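Local coordinates for CIR protein (Plasmodium chabaudi chabaudi, PDB 6ZYV), which is of unknown function but belongs to the Plasmodium interspersed repeat (PIR) family of variant antigens, which are linked to infected red blood cells, at residues Asp184-Val189 / Asn233-Pro238. The protein carries 5 engineered substitutions. Residues are numbered along the deposited sequence; the frame is centred on the assembly and turned at random.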
ATOM      1  N   ASP A 184     -12.958   1.081  17.766  1.00 53.13           N
ATOM      2  CA  ASP A 184     -12.078   0.532  16.738  1.00 52.02           C
ATOM      3  C   ASP A 184     -10.621   0.959  16.907  1.00 50.68           C
ATOM      4  O   ASP A 184      -9.730   0.147  16.669  1.00 51.03           O
ATOM      5  CB  ASP A 184     -12.585   0.852  15.328  1.00 53.72           C
ATOM      6  CG  ASP A 184     -13.885   0.157  14.957  1.00 61.05           C
ATOM      7  OD1 ASP A 184     -14.339  -0.725  15.735  1.00 63.04           O
ATOM      8  OD2 ASP A 184     -14.460   0.502  13.892  1.00 62.94           O
ATOM      9  N   ALA A 185     -10.379   2.216  17.318  1.00 48.82           N
ATOM     10  CA  ALA A 185      -9.043   2.731  17.551  1.00 48.24           C
ATOM     11  C   ALA A 185      -8.393   2.000  18.728  1.00 48.37           C
ATOM     12  O   ALA A 185      -7.212   1.666  18.651  1.00 47.50           O
ATOM     13  CB  ALA A 185      -9.090   4.228  17.811  1.00 48.67           C
ATOM     14  N   GLN A 186      -9.169   1.692  19.784  1.00 49.40           N
ATOM     15  CA  GLN A 186      -8.669   0.943  20.941  1.00 50.88           C
ATOM     16  C   GLN A 186      -8.317  -0.491  20.555  1.00 51.02           C
ATOM     17  O   GLN A 186      -7.274  -0.983  20.974  1.00 50.74           O
ATOM     18  CB  GLN A 186      -9.656   0.973  22.123  1.00 53.63           C
ATOM     19  CG  GLN A 186      -9.019   0.489  23.460  1.00 58.85           C
ATOM     20  CD  GLN A 186      -7.999   1.420  24.126  1.00 64.03           C
ATOM     21  OE1 GLN A 186      -8.320   2.538  24.567  1.00 66.93           O
ATOM     22  NE2 GLN A 186      -6.739   0.984  24.213  1.00 63.51           N
ATOM     23  N   ASN A 187      -9.143  -1.139  19.717  1.00 50.99           N
ATOM     24  CA  ASN A 187      -8.828  -2.481  19.224  1.00 51.41           C
ATOM     25  C   ASN A 187      -7.579  -2.435  18.325  1.00 50.99           C
ATOM     26  O   ASN A 187      -6.753  -3.339  18.377  1.00 52.49           O
ATOM     27  CB  ASN A 187     -10.000  -3.071  18.448  1.00 52.81           C
ATOM     28  CG  ASN A 187     -11.158  -3.489  19.326  1.00 56.95           C
ATOM     29  OD1 ASN A 187     -11.009  -3.702  20.522  1.00 59.76           O
ATOM     30  ND2 ASN A 187     -12.333  -3.624  18.756  1.00 57.75           N
ATOM     31  N   PHE A 188      -7.448  -1.391  17.502  1.00 48.93           N
ATOM     32  CA  PHE A 188      -6.311  -1.202  16.617  1.00 47.03           C
ATOM     33  C   PHE A 188      -4.986  -1.059  17.401  1.00 47.16           C
ATOM     34  O   PHE A 188      -4.018  -1.738  17.072  1.00 47.51           O
ATOM     35  CB  PHE A 188      -6.551   0.006  15.697  1.00 45.52           C
ATOM     36  CG  PHE A 188      -5.343   0.348  14.849  1.00 44.65           C
ATOM     37  CD1 PHE A 188      -5.022  -0.408  13.724  1.00 45.04           C
ATOM     38  CD2 PHE A 188      -4.491   1.381  15.213  1.00 44.15           C
ATOM     39  CE1 PHE A 188      -3.877  -0.124  12.981  1.00 44.94           C
ATOM     40  CE2 PHE A 188      -3.348   1.649  14.485  1.00 44.15           C
ATOM     41  CZ  PHE A 188      -3.060   0.917  13.356  1.00 43.99           C
ATOM     42  N   VAL A 189      -4.939  -0.190  18.427  1.00 46.93           N
ATOM     43  CA  VAL A 189      -3.728   0.001  19.212  1.00 47.01           C
ATOM     44  C   VAL A 189      -3.363  -1.286  19.983  1.00 48.11           C
ATOM     45  O   VAL A 189      -2.174  -1.614  20.086  1.00 47.97           O
ATOM     46  CB  VAL A 189      -3.733   1.275  20.104  1.00 47.05           C
ATOM     47  CG1 VAL A 189      -3.981   2.526  19.283  1.00 46.48           C
ATOM     48  CG2 VAL A 189      -4.660   1.180  21.295  1.00 48.84           C
ATOM     49  N   ASN A 233     -11.378  10.913  23.518  1.00 56.60           N
ATOM     50  CA  ASN A 233      -9.996  10.815  23.954  1.00 56.69           C
ATOM     51  C   ASN A 233      -9.434   9.511  23.387  1.00 55.68           C
ATOM     52  O   ASN A 233      -9.621   8.457  23.966  1.00 56.88           O
ATOM     53  CB  ASN A 233      -9.966  10.812  25.472  1.00 58.88           C
ATOM     54  CG  ASN A 233      -8.612  10.679  26.110  1.00 62.86           C
ATOM     55  OD1 ASN A 233      -8.513  10.296  27.282  1.00 64.79           O
ATOM     56  ND2 ASN A 233      -7.535  11.007  25.388  1.00 63.19           N
ATOM     57  N   PHE A 234      -8.772   9.587  22.250  1.00 53.97           N
ATOM     58  CA  PHE A 234      -8.227   8.424  21.568  1.00 52.83           C
ATOM     59  C   PHE A 234      -6.919   7.989  22.197  1.00 51.95           C
ATOM     60  O   PHE A 234      -6.135   8.829  22.631  1.00 52.13           O
ATOM     61  CB  PHE A 234      -8.056   8.716  20.067  1.00 51.60           C
ATOM     62  CG  PHE A 234      -9.367   8.782  19.320  1.00 52.00           C
ATOM     63  CD1 PHE A 234      -9.914   7.649  18.753  1.00 52.51           C
ATOM     64  CD2 PHE A 234     -10.043   9.982  19.171  1.00 52.93           C
ATOM     65  CE1 PHE A 234     -11.113   7.712  18.054  1.00 53.49           C
ATOM     66  CE2 PHE A 234     -11.250  10.042  18.464  1.00 53.96           C
ATOM     67  CZ  PHE A 234     -11.783   8.902  17.931  1.00 53.74           C
ATOM     68  N   PRO A 235      -6.677   6.669  22.287  1.00 51.03           N
ATOM     69  CA  PRO A 235      -5.409   6.211  22.852  1.00 51.10           C
ATOM     70  C   PRO A 235      -4.245   6.536  21.904  1.00 51.08           C
ATOM     71  O   PRO A 235      -4.416   6.592  20.682  1.00 51.56           O
ATOM     72  CB  PRO A 235      -5.620   4.685  22.990  1.00 51.45           C
ATOM     73  CG  PRO A 235      -6.570   4.355  21.912  1.00 51.66           C
ATOM     74  CD  PRO A 235      -7.489   5.539  21.787  1.00 50.20           C
ATOM     75  N   PRO A 236      -3.047   6.761  22.459  1.00 50.31           N
ATOM     76  CA  PRO A 236      -1.886   7.001  21.594  1.00 49.46           C
ATOM     77  C   PRO A 236      -1.376   5.694  20.974  1.00 48.90           C
ATOM     78  O   PRO A 236      -1.585   4.611  21.521  1.00 49.34           O
ATOM     79  CB  PRO A 236      -0.850   7.581  22.555  1.00 50.60           C
ATOM     80  CG  PRO A 236      -1.176   6.926  23.886  1.00 51.78           C
ATOM     81  CD  PRO A 236      -2.674   6.703  23.891  1.00 50.40           C
ATOM     82  N   LEU A 237      -0.705   5.794  19.833  1.00 48.18           N
ATOM     83  CA  LEU A 237      -0.144   4.630  19.173  1.00 48.61           C
ATOM     84  C   LEU A 237       1.027   4.102  20.009  1.00 49.55           C
ATOM     85  O   LEU A 237       1.885   4.887  20.404  1.00 49.46           O
ATOM     86  CB  LEU A 237       0.354   5.006  17.777  1.00 48.79           C
ATOM     87  CG  LEU A 237       0.771   3.817  16.925  1.00 50.54           C
ATOM     88  CD1 LEU A 237      -0.434   3.072  16.419  1.00 50.60           C
ATOM     89  CD2 LEU A 237       1.648   4.250  15.786  1.00 51.08           C
ATOM     90  N   PRO A 238       1.047   2.783  20.309  1.00 49.54           N
ATOM     91  CA  PRO A 238       2.164   2.196  21.074  1.00 49.92           C
ATOM     92  C   PRO A 238       3.559   2.546  20.526  1.00 50.44           C
ATOM     93  O   PRO A 238       3.732   2.648  19.314  1.00 50.39           O
ATOM     94  CB  PRO A 238       1.903   0.698  20.968  1.00 50.47           C
ATOM     95  CG  PRO A 238       0.436   0.591  20.734  1.00 50.87           C
ATOM     96  CD  PRO A 238       0.057   1.764  19.922  1.00 48.87           C
TER
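Val189 N donates a backbone hydrogen bond to Ala185 O at 2.9 Å, from residue i+4 to residue i of the helix, and across the contact Ala185 touches Phe234 and Val189 touches Pro235. No hydrogen bond joins this helix to segment 233-238 directly, and the contact is mostly apolar. Ala185 CB meets the Phe234 ring at its edge, in the ring plane, 3.6 Å from CD1. Phe234 also touches Cys181 and Cys226, which form a disulfide between helix 181-198 and helix 213-226. The Pro235 ring comes next. Its CG lies 3.8 Å from Val189 CG2, the methyl held between the backbone N and the carbonyl carbon. Gln186 crosses the same ring obliquely. Its CG is anti to the backbone N (chi1 -166°), and a bend at chi2 (72°) carries CD toward Pro235. Gln186 OE1 ends 3.7 Å from Pro235 CG in a van der Waals contact. From Phe234 to Pro238 the backbone is extended, with angles of the left-handed polyproline II type. This loop after helix 213-226 lies against helix 181-198 in an all-helical ectodomain. The CB of Pro236 points away from the helix, while Pro236 O comes near Val189 CG1. Pro235 O is hydrogen-bonded to Tyr219 OH, and the Tyr219 side chain also touches Ala185 and Val189. Further along, Leu237 CD1 approaches Phe188 CE2 obliquely at 3.8 Å. Phe188 also packs on Leu164 of helix 154-174, and its ring meets that of Tyr219. Pro238 CD touches Val189 CB at 3.8 Å, and Pro238 CG sits 3.5 Å from Val189 O.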